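Local coordinates for protein synaptotagmin-1 (Arabidopsis thaliana, PDB 7ATP) that helps to keep the plasma membrane intact during freezing and osmotic stress and carries a calcium-binding C2A domain, the part described here, at residues 11-16 with 133-138; 27-32 with 52-57; 32-37 with 77-82; 45-50 with 58-63. All coordinates share one frame; numbering follows the deposited sequence.

Contact 1 of 4, residues 11-16 with 133-138; sequences HVKVVR and EVELLY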
loop_
_atom_site.group_PDB
_atom_site.type_symbol
_atom_site.label_atom_id
_atom_site.label_comp_id
_atom_site.label_asym_id
_atom_site.label_seq_id
_atom_site.Cartn_x
_atom_site.Cartn_y
_atom_site.Cartn_z
ATOM N N HIS A 11 8.379 1.722 -8.964
ATOM C CA HIS A 11 7.621 2.932 -8.704
ATOM C C HIS A 11 6.214 2.512 -8.309
ATOM O O HIS A 11 5.508 1.879 -9.096
ATOM C CB HIS A 11 7.639 3.846 -9.924
ATOM C CG HIS A 11 8.981 4.465 -10.185
ATOM N ND1 HIS A 11 10.039 3.760 -10.722
ATOM C CD2 HIS A 11 9.438 5.722 -9.973
ATOM C CE1 HIS A 11 11.089 4.556 -10.832
ATOM N NE2 HIS A 11 10.753 5.751 -10.377
ATOM N N VAL A 12 5.822 2.839 -7.077
ATOM C CA VAL A 12 4.532 2.450 -6.525
ATOM C C VAL A 12 3.670 3.690 -6.443
ATOM O O VAL A 12 4.065 4.682 -5.828
ATOM C CB VAL A 12 4.682 1.811 -5.134
ATOM C CG1 VAL A 12 3.390 1.125 -4.738
ATOM C CG2 VAL A 12 5.809 0.834 -5.122
ATOM N N LYS A 13 2.506 3.643 -7.073
ATOM C CA LYS A 13 1.494 4.668 -6.920
ATOM C C LYS A 13 0.352 4.067 -6.113
ATOM O O LYS A 13 -0.222 3.047 -6.514
ATOM C CB LYS A 13 0.995 5.190 -8.264
ATOM C CG LYS A 13 -0.063 6.272 -8.115
ATOM C CD LYS A 13 -0.638 6.731 -9.461
ATOM C CE LYS A 13 0.329 7.625 -10.222
ATOM N NZ LYS A 13 0.048 7.685 -11.706
ATOM N N VAL A 14 0.064 4.660 -4.954
ATOM C CA VAL A 14 -1.120 4.295 -4.192
ATOM C C VAL A 14 -2.245 5.148 -4.749
ATOM O O VAL A 14 -2.227 6.372 -4.619
ATOM C CB VAL A 14 -0.920 4.525 -2.686
ATOM C CG1 VAL A 14 -2.214 4.377 -1.968
ATOM C CG2 VAL A 14 0.084 3.526 -2.136
ATOM N N VAL A 15 -3.216 4.509 -5.388
ATOM C CA VAL A 15 -4.228 5.239 -6.132
ATOM C C VAL A 15 -5.338 5.659 -5.196
ATOM O O VAL A 15 -5.494 6.846 -4.884
ATOM C CB VAL A 15 -4.804 4.399 -7.280
ATOM C CG1 VAL A 15 -5.930 5.165 -7.959
ATOM C CG2 VAL A 15 -3.727 4.063 -8.257
ATOM N N ARG A 16 -6.125 4.687 -4.756
ATOM C CA ARG A 16 -7.247 4.962 -3.883
ATOM C C ARG A 16 -7.550 3.712 -3.083
ATOM O O ARG A 16 -7.009 2.636 -3.333
ATOM C CB ARG A 16 -8.487 5.382 -4.661
ATOM C CG ARG A 16 -9.304 4.201 -5.175
ATOM C CD ARG A 16 -10.383 4.633 -6.178
ATOM N NE ARG A 16 -9.902 4.614 -7.559
ATOM C CZ ARG A 16 -9.570 5.699 -8.258
ATOM N NH1 ARG A 16 -9.135 5.586 -9.513
ATOM N NH2 ARG A 16 -9.675 6.899 -7.704
ATOM N N GLU A 133 -6.394 0.055 -4.586
ATOM C CA GLU A 133 -5.873 0.067 -5.950
ATOM C C GLU A 133 -4.467 0.647 -5.949
ATOM O O GLU A 133 -4.238 1.727 -5.403
ATOM C CB GLU A 133 -6.764 0.901 -6.870
ATOM C CG GLU A 133 -8.214 0.422 -6.984
ATOM C CD GLU A 133 -9.099 1.369 -7.812
ATOM O OE1 GLU A 133 -8.570 2.363 -8.373
ATOM O OE2 GLU A 133 -10.328 1.121 -7.898
ATOM N N VAL A 134 -3.528 -0.068 -6.549
ATOM C CA VAL A 134 -2.164 0.421 -6.665
ATOM C C VAL A 134 -1.716 0.249 -8.107
ATOM O O VAL A 134 -2.292 -0.531 -8.863
ATOM C CB VAL A 134 -1.211 -0.311 -5.708
ATOM C CG1 VAL A 134 -1.538 0.031 -4.265
ATOM C CG2 VAL A 134 -1.345 -1.791 -5.904
ATOM N N GLU A 135 -0.695 1.015 -8.494
ATOM C CA GLU A 135 0.001 0.867 -9.769
ATOM C C GLU A 135 1.479 0.672 -9.499
ATOM O O GLU A 135 2.042 1.296 -8.592
ATOM C CB GLU A 135 -0.144 2.083 -10.694
ATOM C CG GLU A 135 -1.471 2.220 -11.409
ATOM C CD GLU A 135 -1.614 3.572 -12.096
ATOM O OE1 GLU A 135 -0.607 4.065 -12.660
ATOM O OE2 GLU A 135 -2.728 4.146 -12.055
ATOM N N LEU A 136 2.099 -0.188 -10.291
ATOM C CA LEU A 136 3.518 -0.454 -10.194
ATOM C C LEU A 136 4.178 -0.246 -11.545
ATOM O O LEU A 136 3.600 -0.553 -12.589
ATOM C CB LEU A 136 3.778 -1.872 -9.733
ATOM C CG LEU A 136 3.845 -2.044 -8.228
ATOM C CD1 LEU A 136 2.507 -1.792 -7.581
ATOM C CD2 LEU A 136 4.288 -3.449 -7.966
ATOM N N LEU A 137 5.403 0.272 -11.509
ATOM C CA LEU A 137 6.218 0.421 -12.710
ATOM C C LEU A 137 7.647 0.084 -12.313
ATOM O O LEU A 137 8.235 0.770 -11.470
ATOM C CB LEU A 137 6.105 1.832 -13.276
ATOM C CG LEU A 137 6.653 2.147 -14.659
ATOM C CD1 LEU A 137 5.749 3.165 -15.347
ATOM C CD2 LEU A 137 8.061 2.687 -14.522
ATOM N N TYR A 138 8.178 -0.990 -12.883
ATOM C CA TYR A 138 9.528 -1.450 -12.596
ATOM C C TYR A 138 10.486 -0.927 -13.648
ATOM O O TYR A 138 10.178 -0.937 -14.840
ATOM C CB TYR A 138 9.613 -2.973 -12.563
ATOM C CG TYR A 138 10.994 -3.465 -12.214
ATOM C CD1 TYR A 138 11.712 -2.878 -11.185
ATOM C CD2 TYR A 138 11.580 -4.517 -12.905
ATOM C CE1 TYR A 138 12.972 -3.312 -10.847
ATOM C CE2 TYR A 138 12.848 -4.964 -12.577
ATOM C CZ TYR A 138 13.541 -4.356 -11.543
ATOM O OH TYR A 138 14.807 -4.786 -11.200
#
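Arg-16 NE reaches Glu-133 OE1 at 2.7 Å, a salt bridge in which the nitrogen comes from above the carboxylate plane, 51° out of it. The two flat groups stand nearly perpendicular, at 86°, although the side chains run alongside each other. A bend at chi3 (90°) turns NE toward the end of the Glu-133 side chain, while NH2 pairs with Glu-57. On the same face, Lys-13 and Glu-135 lie side by side, and their salt bridge is long, 3.8 Å from NZ to OE1. The other face is apolar: Val-12 CG1 rests 4.2 Å from Leu-136 CD1, and Val-14 CG2 approaches Val-134 CG1 in the same way. Between the faces runs an antiparallel ladder, illustrated by Lys-13 N to Glu-135 O at 2.8 Å. At its end, Val-15 N donates to Glu-133 O at 3.0 Å and Glu-133 N to Arg-16 O at 2.9 Å. Two residues thus face one, a classic beta bulge within a sheet of the C2 beta sandwich.

Contact 2 of 4, residues 27-32 with 52-57; sequences GGADPF and KNLNPE. With CA (calcium ion), chain B.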
loop_
_atom_site.group_PDB
_atom_site.type_symbol
_atom_site.label_atom_id
_atom_site.label_comp_id
_atom_site.label_asym_id
_atom_site.label_seq_id
_atom_site.Cartn_x
_atom_site.Cartn_y
_atom_site.Cartn_z
ATOM N N GLY A 27 -17.438 10.034 11.288
ATOM C CA GLY A 27 -16.562 10.428 10.207
ATOM C C GLY A 27 -16.049 9.278 9.372
ATOM O O GLY A 27 -15.413 9.524 8.338
ATOM N N GLY A 28 -16.299 8.039 9.786
ATOM C CA GLY A 28 -15.887 6.872 9.041
ATOM C C GLY A 28 -14.589 6.292 9.553
ATOM O O GLY A 28 -14.583 5.314 10.313
ATOM N N ALA A 29 -13.489 6.905 9.127
ATOM C CA ALA A 29 -12.127 6.504 9.447
ATOM C C ALA A 29 -11.215 7.584 8.885
ATOM O O ALA A 29 -11.642 8.442 8.110
ATOM C CB ALA A 29 -11.775 5.124 8.868
ATOM N N ASP A 30 -9.952 7.529 9.268
ATOM C CA ASP A 30 -8.937 8.455 8.769
ATOM C C ASP A 30 -7.831 7.614 8.161
ATOM O O ASP A 30 -6.766 7.444 8.762
ATOM C CB ASP A 30 -8.435 9.341 9.906
ATOM C CG ASP A 30 -9.584 9.897 10.759
ATOM O OD1 ASP A 30 -10.365 10.717 10.236
ATOM O OD2 ASP A 30 -9.749 9.515 11.950
ATOM N N PRO A 31 -8.068 7.035 6.977
ATOM C CA PRO A 31 -7.135 6.040 6.453
ATOM C C PRO A 31 -5.840 6.672 6.007
ATOM O O PRO A 31 -5.800 7.813 5.554
ATOM C CB PRO A 31 -7.888 5.426 5.271
ATOM C CG PRO A 31 -8.867 6.440 4.885
ATOM C CD PRO A 31 -9.291 7.089 6.173
ATOM N N PHE A 32 -4.760 5.915 6.179
ATOM C CA PHE A 32 -3.527 6.125 5.443
ATOM C C PHE A 32 -2.949 4.749 5.193
ATOM O O PHE A 32 -3.399 3.760 5.773
ATOM C CB PHE A 32 -2.537 7.028 6.179
ATOM C CG PHE A 32 -2.032 6.447 7.486
ATOM C CD1 PHE A 32 -2.803 6.521 8.640
ATOM C CD2 PHE A 32 -0.776 5.879 7.562
ATOM C CE1 PHE A 32 -2.330 6.016 9.843
ATOM C CE2 PHE A 32 -0.297 5.362 8.760
ATOM C CZ PHE A 32 -1.082 5.424 9.903
ATOM N N LYS A 52 -11.632 11.462 7.789
ATOM C CA LYS A 52 -13.075 11.356 7.636
ATOM C C LYS A 52 -13.447 10.948 6.214
ATOM O O LYS A 52 -14.273 11.572 5.543
ATOM C CB LYS A 52 -13.741 12.667 8.065
ATOM C CG LYS A 52 -13.476 12.965 9.574
ATOM C CD LYS A 52 -14.088 14.284 10.044
ATOM C CE LYS A 52 -13.623 14.621 11.466
ATOM N NZ LYS A 52 -13.771 13.432 12.342
ATOM N N ASN A 53 -12.852 9.853 5.760
ATOM C CA ASN A 53 -13.029 9.465 4.370
ATOM C C ASN A 53 -12.974 7.956 4.248
ATOM O O ASN A 53 -11.939 7.361 4.548
ATOM C CB ASN A 53 -11.953 10.109 3.522
ATOM C CG ASN A 53 -12.288 10.086 2.079
ATOM O OD1 ASN A 53 -12.927 9.156 1.594
ATOM N ND2 ASN A 53 -11.853 11.108 1.364
ATOM N N LEU A 54 -14.059 7.343 3.773
ATOM C CA LEU A 54 -14.060 5.901 3.556
ATOM C C LEU A 54 -13.760 5.515 2.111
ATOM O O LEU A 54 -13.657 4.324 1.800
ATOM C CB LEU A 54 -15.397 5.301 3.982
ATOM C CG LEU A 54 -15.636 5.155 5.483
ATOM C CD1 LEU A 54 -16.896 4.362 5.671
ATOM C CD2 LEU A 54 -14.486 4.464 6.178
ATOM N N ASN A 55 -13.612 6.483 1.225
ATOM C CA ASN A 55 -13.159 6.227 -0.136
ATOM C C ASN A 55 -12.039 7.202 -0.473
ATOM O O ASN A 55 -12.225 8.115 -1.262
ATOM C CB ASN A 55 -14.324 6.374 -1.108
ATOM C CG ASN A 55 -15.494 5.494 -0.730
ATOM O OD1 ASN A 55 -15.521 4.305 -1.057
ATOM N ND2 ASN A 55 -16.457 6.064 -0.018
ATOM N N PRO A 56 -10.878 7.057 0.165
ATOM C CA PRO A 56 -9.826 8.064 -0.038
ATOM C C PRO A 56 -9.131 7.876 -1.361
ATOM O O PRO A 56 -8.923 6.758 -1.830
ATOM C CB PRO A 56 -8.856 7.801 1.110
ATOM C CG PRO A 56 -9.027 6.331 1.388
ATOM C CD PRO A 56 -10.466 6.005 1.104
ATOM N N GLU A 57 -8.702 8.990 -1.925
ATOM C CA GLU A 57 -7.905 8.992 -3.133
ATOM C C GLU A 57 -6.608 9.704 -2.816
ATOM O O GLU A 57 -6.621 10.874 -2.430
ATOM C CB GLU A 57 -8.651 9.684 -4.274
ATOM C CG GLU A 57 -9.848 8.879 -4.758
ATOM C CD GLU A 57 -10.494 9.474 -5.995
ATOM O OE1 GLU A 57 -11.483 10.240 -5.862
ATOM O OE2 GLU A 57 -9.997 9.179 -7.103
HETATM CA CA CA B . -9.803 7.540 13.311
HETATM O O HOH W 1 -10.152 9.218 14.780
#
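The carboxylate of Asp-30 divides its two oxygens between Lys-52 and a metal. OD1 accepts a hydrogen bond from Lys-52 N at 2.9 Å, met on the anti side and 20° out of the carboxylate plane, while OD2 binds a calcium ion at 2.4 Å. A backbone N-H therefore holds the group from the side of one oxygen, which should help fix its rotation for the ion; Asp-24, Asp-80, Trp-81 O and Glu-82 also bind that calcium. The proline rings of Pro-31 and Pro-56 form the apolar counterpart, meeting at an angle with their CG atoms 3.5 Å apart. Pro-31 CD also lies 3.1 Å from Asn-53 O. Two residues before Pro-31, Ala-29 O accepts from Asn-53 N at 3.0 Å. Farther out, Leu-54 lays CD2 against the glycine pair, 3.8 Å from Gly-28 C, and against Ala-29 CB. Its own loop is bent by an Asx turn, Asn-53 OD1 taking Asn-55 N at 2.8 Å. The contact thus ties the calcium loop leading into strand 31-37 to the loop that enters strand 57-66, with backbone bonds from Pro-31 to Lys-50 and from Pro-56 to Ala-17 of strand 8-18 close to the proline pair.

Contact 3 of 4, residues 32-37 with 77-82; sequences FVKIKL and SVYDWE. With CA (calcium ion), chain B; CA (calcium ion), chain C.
Val-33 and Val-78 meet CG2 to CG2 at 4.3 Å on one face of an antiparallel strand pair in the C2 beta sandwich, the face that Val-33 turns to Trp-58 of the other sheet. On the reverse face, Tyr-79 CB sits over the ring of Phe-32 in a CH-pi contact, 4.0 Å from the centroid. The two aromatic rings are slid apart, with planes 26° from parallel and little overlap. Phe-32 takes the tight rotamer with CG between N and the carbonyl carbon (chi1 64°), which carries its ring across to this neighbour and brings CE1 within 3.9 Å of Trp-81 CB. Lys-34 CB comes to the edge of the tyrosine ring. Backbone bonds join Phe-32 with Tyr-79 and Lys-34 with Ser-77, Lys-34 N lying 2.7 Å from Ser-77 O. Past the strand end, Asp-80, Trp-81 O and Glu-82 bind two calcium ions with Lys-23 O, Asp-24, Asp-30, Glu-88 and water. Asp-80 bridges them, OD1 binding one at 2.3 Å and OD2 the other at 2.5 Å.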
loop_
_atom_site.group_PDB
_atom_site.type_symbol
_atom_site.label_atom_id
_atom_site.label_comp_id
_atom_site.label_asym_id
_atom_site.label_seq_id
_atom_site.Cartn_x
_atom_site.Cartn_y
_atom_site.Cartn_z
ATOM N N PHE A 32 -4.760 5.915 6.179
ATOM C CA PHE A 32 -3.527 6.125 5.443
ATOM C C PHE A 32 -2.949 4.749 5.193
ATOM O O PHE A 32 -3.399 3.760 5.773
ATOM C CB PHE A 32 -2.537 7.028 6.179
ATOM C CG PHE A 32 -2.032 6.447 7.486
ATOM C CD1 PHE A 32 -2.803 6.521 8.640
ATOM C CD2 PHE A 32 -0.776 5.879 7.562
ATOM C CE1 PHE A 32 -2.330 6.016 9.843
ATOM C CE2 PHE A 32 -0.297 5.362 8.760
ATOM C CZ PHE A 32 -1.082 5.424 9.903
ATOM N N VAL A 33 -1.971 4.671 4.302
ATOM C CA VAL A 33 -1.425 3.387 3.877
ATOM C C VAL A 33 0.057 3.334 4.200
ATOM O O VAL A 33 0.795 4.289 3.928
ATOM C CB VAL A 33 -1.639 3.155 2.371
ATOM C CG1 VAL A 33 -1.220 1.761 2.023
ATOM C CG2 VAL A 33 -3.073 3.382 2.012
ATOM N N LYS A 34 0.502 2.203 4.742
ATOM C CA LYS A 34 1.918 1.953 4.963
ATOM C C LYS A 34 2.401 0.970 3.918
ATOM O O LYS A 34 1.795 -0.088 3.730
ATOM C CB LYS A 34 2.187 1.387 6.355
ATOM C CG LYS A 34 3.647 1.402 6.755
ATOM C CD LYS A 34 3.826 1.049 8.252
ATOM C CE LYS A 34 4.048 -0.458 8.465
ATOM N NZ LYS A 34 5.359 -0.747 9.134
ATOM N N ILE A 35 3.512 1.291 3.273
ATOM C CA ILE A 35 4.059 0.436 2.232
ATOM C C ILE A 35 5.453 0.017 2.648
ATOM O O ILE A 35 6.326 0.868 2.841
ATOM C CB ILE A 35 4.102 1.128 0.865
ATOM C CG1 ILE A 35 2.752 1.739 0.508
ATOM C CG2 ILE A 35 4.493 0.135 -0.195
ATOM C CD1 ILE A 35 2.644 3.189 0.878
ATOM N N LYS A 36 5.669 -1.288 2.746
ATOM C CA LYS A 36 6.961 -1.850 3.094
ATOM C C LYS A 36 7.372 -2.873 2.042
ATOM O O LYS A 36 6.558 -3.697 1.611
ATOM C CB LYS A 36 6.901 -2.497 4.473
ATOM C CG LYS A 36 8.234 -2.660 5.184
ATOM C CD LYS A 36 8.048 -3.444 6.491
ATOM C CE LYS A 36 6.922 -2.847 7.350
ATOM N NZ LYS A 36 6.585 -3.647 8.575
ATOM N N LEU A 37 8.631 -2.815 1.624
ATOM C CA LEU A 37 9.184 -3.816 0.719
ATOM C C LEU A 37 9.852 -4.919 1.530
ATOM O O LEU A 37 10.672 -4.631 2.405
ATOM C CB LEU A 37 10.187 -3.186 -0.241
ATOM C CG LEU A 37 10.851 -4.161 -1.214
ATOM C CD1 LEU A 37 9.792 -4.942 -1.971
ATOM C CD2 LEU A 37 11.784 -3.422 -2.170
ATOM N N SER A 77 -0.317 -1.859 4.137
ATOM C CA SER A 77 -1.118 -1.913 5.358
ATOM C C SER A 77 -1.953 -0.648 5.457
ATOM O O SER A 77 -1.408 0.459 5.386
ATOM C CB SER A 77 -0.235 -2.042 6.597
ATOM O OG SER A 77 0.785 -2.990 6.370
ATOM N N VAL A 78 -3.263 -0.804 5.613
ATOM C CA VAL A 78 -4.166 0.334 5.718
ATOM C C VAL A 78 -4.516 0.544 7.179
ATOM O O VAL A 78 -5.052 -0.363 7.827
ATOM C CB VAL A 78 -5.438 0.130 4.895
ATOM C CG1 VAL A 78 -6.311 1.360 5.024
ATOM C CG2 VAL A 78 -5.084 -0.129 3.480
ATOM N N TYR A 79 -4.244 1.749 7.683
ATOM C CA TYR A 79 -4.485 2.101 9.070
ATOM C C TYR A 79 -5.418 3.296 9.160
ATOM O O TYR A 79 -5.472 4.149 8.260
ATOM C CB TYR A 79 -3.185 2.439 9.792
ATOM C CG TYR A 79 -2.233 1.289 10.003
ATOM C CD1 TYR A 79 -2.348 0.457 11.107
ATOM C CD2 TYR A 79 -1.174 1.071 9.129
ATOM C CE1 TYR A 79 -1.450 -0.589 11.320
ATOM C CE2 TYR A 79 -0.274 0.041 9.333
ATOM C CZ TYR A 79 -0.414 -0.791 10.427
ATOM O OH TYR A 79 0.491 -1.821 10.617
ATOM N N ASP A 80 -6.137 3.354 10.268
ATOM C CA ASP A 80 -6.991 4.481 10.619
ATOM C C ASP A 80 -6.298 5.317 11.694
ATOM O O ASP A 80 -6.166 4.890 12.845
ATOM C CB ASP A 80 -8.347 3.976 11.078
ATOM C CG ASP A 80 -9.120 5.013 11.878
ATOM O OD1 ASP A 80 -9.123 6.203 11.509
ATOM O OD2 ASP A 80 -9.755 4.610 12.860
ATOM N N TRP A 81 -5.855 6.509 11.314
ATOM C CA TRP A 81 -5.162 7.381 12.247
ATOM C C TRP A 81 -6.086 7.720 13.409
ATOM O O TRP A 81 -7.283 7.929 13.221
ATOM C CB TRP A 81 -4.712 8.644 11.514
ATOM C CG TRP A 81 -4.177 9.806 12.352
ATOM C CD1 TRP A 81 -2.870 10.072 12.649
ATOM C CD2 TRP A 81 -4.936 10.899 12.880
ATOM N NE1 TRP A 81 -2.779 11.261 13.343
ATOM C CE2 TRP A 81 -4.034 11.784 13.494
ATOM C CE3 TRP A 81 -6.280 11.230 12.861
ATOM C CZ2 TRP A 81 -4.448 12.953 14.142
ATOM C CZ3 TRP A 81 -6.689 12.413 13.486
ATOM C CH2 TRP A 81 -5.774 13.247 14.120
ATOM N N GLU A 82 -5.543 7.746 14.614
ATOM C CA GLU A 82 -6.335 8.094 15.780
ATOM C C GLU A 82 -5.843 9.395 16.380
ATOM O O GLU A 82 -4.643 9.705 16.349
ATOM C CB GLU A 82 -6.309 6.993 16.836
ATOM C CG GLU A 82 -6.782 5.640 16.310
ATOM C CD GLU A 82 -8.256 5.641 15.919
ATOM O OE1 GLU A 82 -9.023 4.828 16.490
ATOM O OE2 GLU A 82 -8.652 6.463 15.060
HETATM CA CA CA B . -9.803 7.540 13.311
HETATM CA CA CA C . -10.785 4.649 15.099
HETATM O O HOH W 1 -10.152 9.218 14.780
HETATM O O HOH W 2 -11.913 5.195 17.109
#

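Contact 4 of 4, residues 45-50 with 58-63; sequences KKTTVK and WNEEFK
Trp-58 donates its NE1 hydrogen to Thr-48 O at 2.8 Å, approaching from above the carbonyl plane, 42° out of it. Thr-47 OG1 reaches the same oxygen from the opposite face, at 3.0 Å, and itself accepts from Val-33 N. Thr-47 CB lies over the five-membered ring of the indole, 3.9 Å from its centroid, while the aliphatic part of Lys-50 slides past the ring, CE coming 3.4 Å from Trp-58 CD1. Next in line, Glu-60 forms a G1 beta bulge with Asn-59, both facing Val-14. Its extended chain delivers both carboxylate oxygens to one residue: OE1 takes Thr-48 N at 2.8 Å and OE2 takes Thr-48 OG1 at 2.7 Å, each met on the syn side. Phe-62 then packs against Lys-45, CG of the lysine lying 3.4 Å from CD1 of the ring, and against the methyl of Thr-47. The lysine chain runs back along the phenylalanine so that Lys-45 NZ meets Lys-63 O at 2.9 Å. Strand 57-66 is thus joined to residues 45-50 by bonds that each use a side chain, and two donors on the Glu-60 carboxylate would be expected to favour its ionised form.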
loop_
_atom_site.group_PDB
_atom_site.type_symbol
_atom_site.label_atom_id
_atom_site.label_comp_id
_atom_site.label_asym_id
_atom_site.label_seq_id
_atom_site.Cartn_x
_atom_site.Cartn_y
_atom_site.Cartn_z
ATOM N N LYS A 45 7.052 3.385 4.004
ATOM C CA LYS A 45 6.453 4.614 3.516
ATOM C C LYS A 45 5.002 4.707 3.975
ATOM O O LYS A 45 4.340 3.695 4.210
ATOM C CB LYS A 45 6.548 4.701 1.997
ATOM C CG LYS A 45 7.868 5.327 1.479
ATOM C CD LYS A 45 8.978 4.314 1.284
ATOM C CE LYS A 45 10.242 4.965 0.684
ATOM N NZ LYS A 45 10.068 5.579 -0.683
ATOM N N LYS A 46 4.527 5.936 4.129
ATOM C CA LYS A 46 3.156 6.199 4.528
ATOM C C LYS A 46 2.574 7.298 3.653
ATOM O O LYS A 46 3.224 8.312 3.390
ATOM C CB LYS A 46 3.048 6.634 6.014
ATOM C CG LYS A 46 3.544 5.598 7.040
ATOM C CD LYS A 46 3.738 6.279 8.403
ATOM C CE LYS A 46 4.308 5.347 9.486
ATOM N NZ LYS A 46 3.862 5.814 10.856
ATOM N N THR A 47 1.342 7.097 3.214
ATOM C CA THR A 47 0.671 8.154 2.499
ATOM C C THR A 47 0.152 9.190 3.475
ATOM O O THR A 47 0.149 9.003 4.704
ATOM C CB THR A 47 -0.522 7.618 1.757
ATOM O OG1 THR A 47 -1.438 7.110 2.737
ATOM C CG2 THR A 47 -0.104 6.492 0.830
ATOM N N THR A 48 -0.328 10.277 2.898
ATOM C CA THR A 48 -1.100 11.241 3.662
ATOM C C THR A 48 -2.299 10.569 4.328
ATOM O O THR A 48 -2.746 9.496 3.912
ATOM C CB THR A 48 -1.531 12.344 2.736
ATOM O OG1 THR A 48 -0.375 12.806 2.058
ATOM C CG2 THR A 48 -2.094 13.479 3.506
ATOM N N VAL A 49 -2.769 11.175 5.425
ATOM C CA VAL A 49 -4.004 10.756 6.081
ATOM C C VAL A 49 -5.171 11.434 5.401
ATOM O O VAL A 49 -5.146 12.644 5.171
ATOM C CB VAL A 49 -3.994 11.133 7.576
ATOM C CG1 VAL A 49 -5.369 10.779 8.196
ATOM C CG2 VAL A 49 -2.916 10.429 8.280
ATOM N N LYS A 50 -6.200 10.683 5.098
ATOM C CA LYS A 50 -7.368 11.265 4.466
ATOM C C LYS A 50 -8.476 11.271 5.512
ATOM O O LYS A 50 -9.258 10.322 5.623
ATOM C CB LYS A 50 -7.723 10.485 3.224
ATOM C CG LYS A 50 -6.626 10.548 2.151
ATOM C CD LYS A 50 -6.638 11.881 1.437
ATOM C CE LYS A 50 -5.624 11.917 0.213
ATOM N NZ LYS A 50 -5.586 13.260 -0.351
ATOM N N TRP A 58 -5.495 9.010 -3.000
ATOM C CA TRP A 58 -4.200 9.617 -2.777
ATOM C C TRP A 58 -3.481 9.942 -4.066
ATOM O O TRP A 58 -2.986 11.054 -4.231
ATOM C CB TRP A 58 -3.308 8.696 -1.947
ATOM C CG TRP A 58 -3.766 8.477 -0.590
ATOM C CD1 TRP A 58 -3.545 9.288 0.492
ATOM C CD2 TRP A 58 -4.488 7.348 -0.106
ATOM N NE1 TRP A 58 -4.098 8.727 1.596
ATOM C CE2 TRP A 58 -4.683 7.539 1.265
ATOM C CE3 TRP A 58 -4.992 6.199 -0.702
ATOM C CZ2 TRP A 58 -5.374 6.644 2.050
ATOM C CZ3 TRP A 58 -5.666 5.291 0.080
ATOM C CH2 TRP A 58 -5.857 5.521 1.440
ATOM N N ASN A 59 -3.382 8.980 -4.977
ATOM C CA ASN A 59 -2.519 9.133 -6.130
ATOM C C ASN A 59 -1.112 9.522 -5.698
ATOM O O ASN A 59 -0.491 10.435 -6.250
ATOM C CB ASN A 59 -3.105 10.152 -7.100
ATOM C CG ASN A 59 -4.288 9.587 -7.851
ATOM O OD1 ASN A 59 -4.293 8.399 -8.229
ATOM N ND2 ASN A 59 -5.307 10.407 -8.052
ATOM N N GLU A 60 -0.612 8.829 -4.683
ATOM C CA GLU A 60 0.678 9.163 -4.116
ATOM C C GLU A 60 1.704 8.153 -4.581
ATOM O O GLU A 60 1.437 6.953 -4.620
ATOM C CB GLU A 60 0.611 9.247 -2.579
ATOM C CG GLU A 60 -0.190 10.491 -2.163
ATOM C CD GLU A 60 -0.288 10.771 -0.651
ATOM O OE1 GLU A 60 0.447 10.190 0.167
ATOM O OE2 GLU A 60 -1.102 11.647 -0.309
ATOM N N GLU A 61 2.868 8.653 -4.974
ATOM C CA GLU A 61 3.890 7.831 -5.608
ATOM C C GLU A 61 5.081 7.664 -4.681
ATOM O O GLU A 61 5.573 8.643 -4.113
ATOM C CB GLU A 61 4.359 8.455 -6.925
ATOM C CG GLU A 61 3.241 9.032 -7.758
ATOM C CD GLU A 61 3.713 9.402 -9.151
ATOM O OE1 GLU A 61 3.966 10.603 -9.393
ATOM O OE2 GLU A 61 3.859 8.484 -9.993
ATOM N N PHE A 62 5.551 6.436 -4.551
ATOM C CA PHE A 62 6.749 6.131 -3.791
ATOM C C PHE A 62 7.654 5.284 -4.672
ATOM O O PHE A 62 7.212 4.740 -5.682
ATOM C CB PHE A 62 6.399 5.406 -2.493
ATOM C CG PHE A 62 5.374 6.137 -1.680
ATOM C CD1 PHE A 62 5.763 6.993 -0.667
ATOM C CD2 PHE A 62 4.028 6.023 -1.981
ATOM C CE1 PHE A 62 4.808 7.719 0.080
ATOM C CE2 PHE A 62 3.071 6.729 -1.261
ATOM C CZ PHE A 62 3.458 7.584 -0.215
ATOM N N LYS A 63 8.925 5.188 -4.293
ATOM C CA LYS A 63 9.885 4.377 -5.017
ATOM C C LYS A 63 10.721 3.586 -4.030
ATOM O O LYS A 63 11.018 4.055 -2.927
ATOM C CB LYS A 63 10.802 5.229 -5.924
ATOM C CG LYS A 63 11.931 5.935 -5.193
ATOM C CD LYS A 63 12.880 6.590 -6.167
ATOM C CE LYS A 63 12.110 7.415 -7.172
ATOM N NZ LYS A 63 12.556 8.829 -7.167
#

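All four contacts are partly buried. Contacts 1 and 3 are the regular strand pairings, one in each sheet of the sandwich, and bury their valine faces where Val-14 packs on Val-33 and Ile-35; contacts 2 and 4 include exposed residues. Contact 4 spans the two sheets, using strand 57-66 from the sheet of contact 1 and strand 45-46 from that of contact 3. Contact 2 lies farthest from the centre of the chain and is built largely from loops. It and contact 3 share Phe-32 and serve the same calcium ion. Chemistry thus shifts from valines in the middle, through salt bridges in contact 1 and the threonine-carboxylate and indole bonds of contact 4, to metal-bound carboxylates at the loop end.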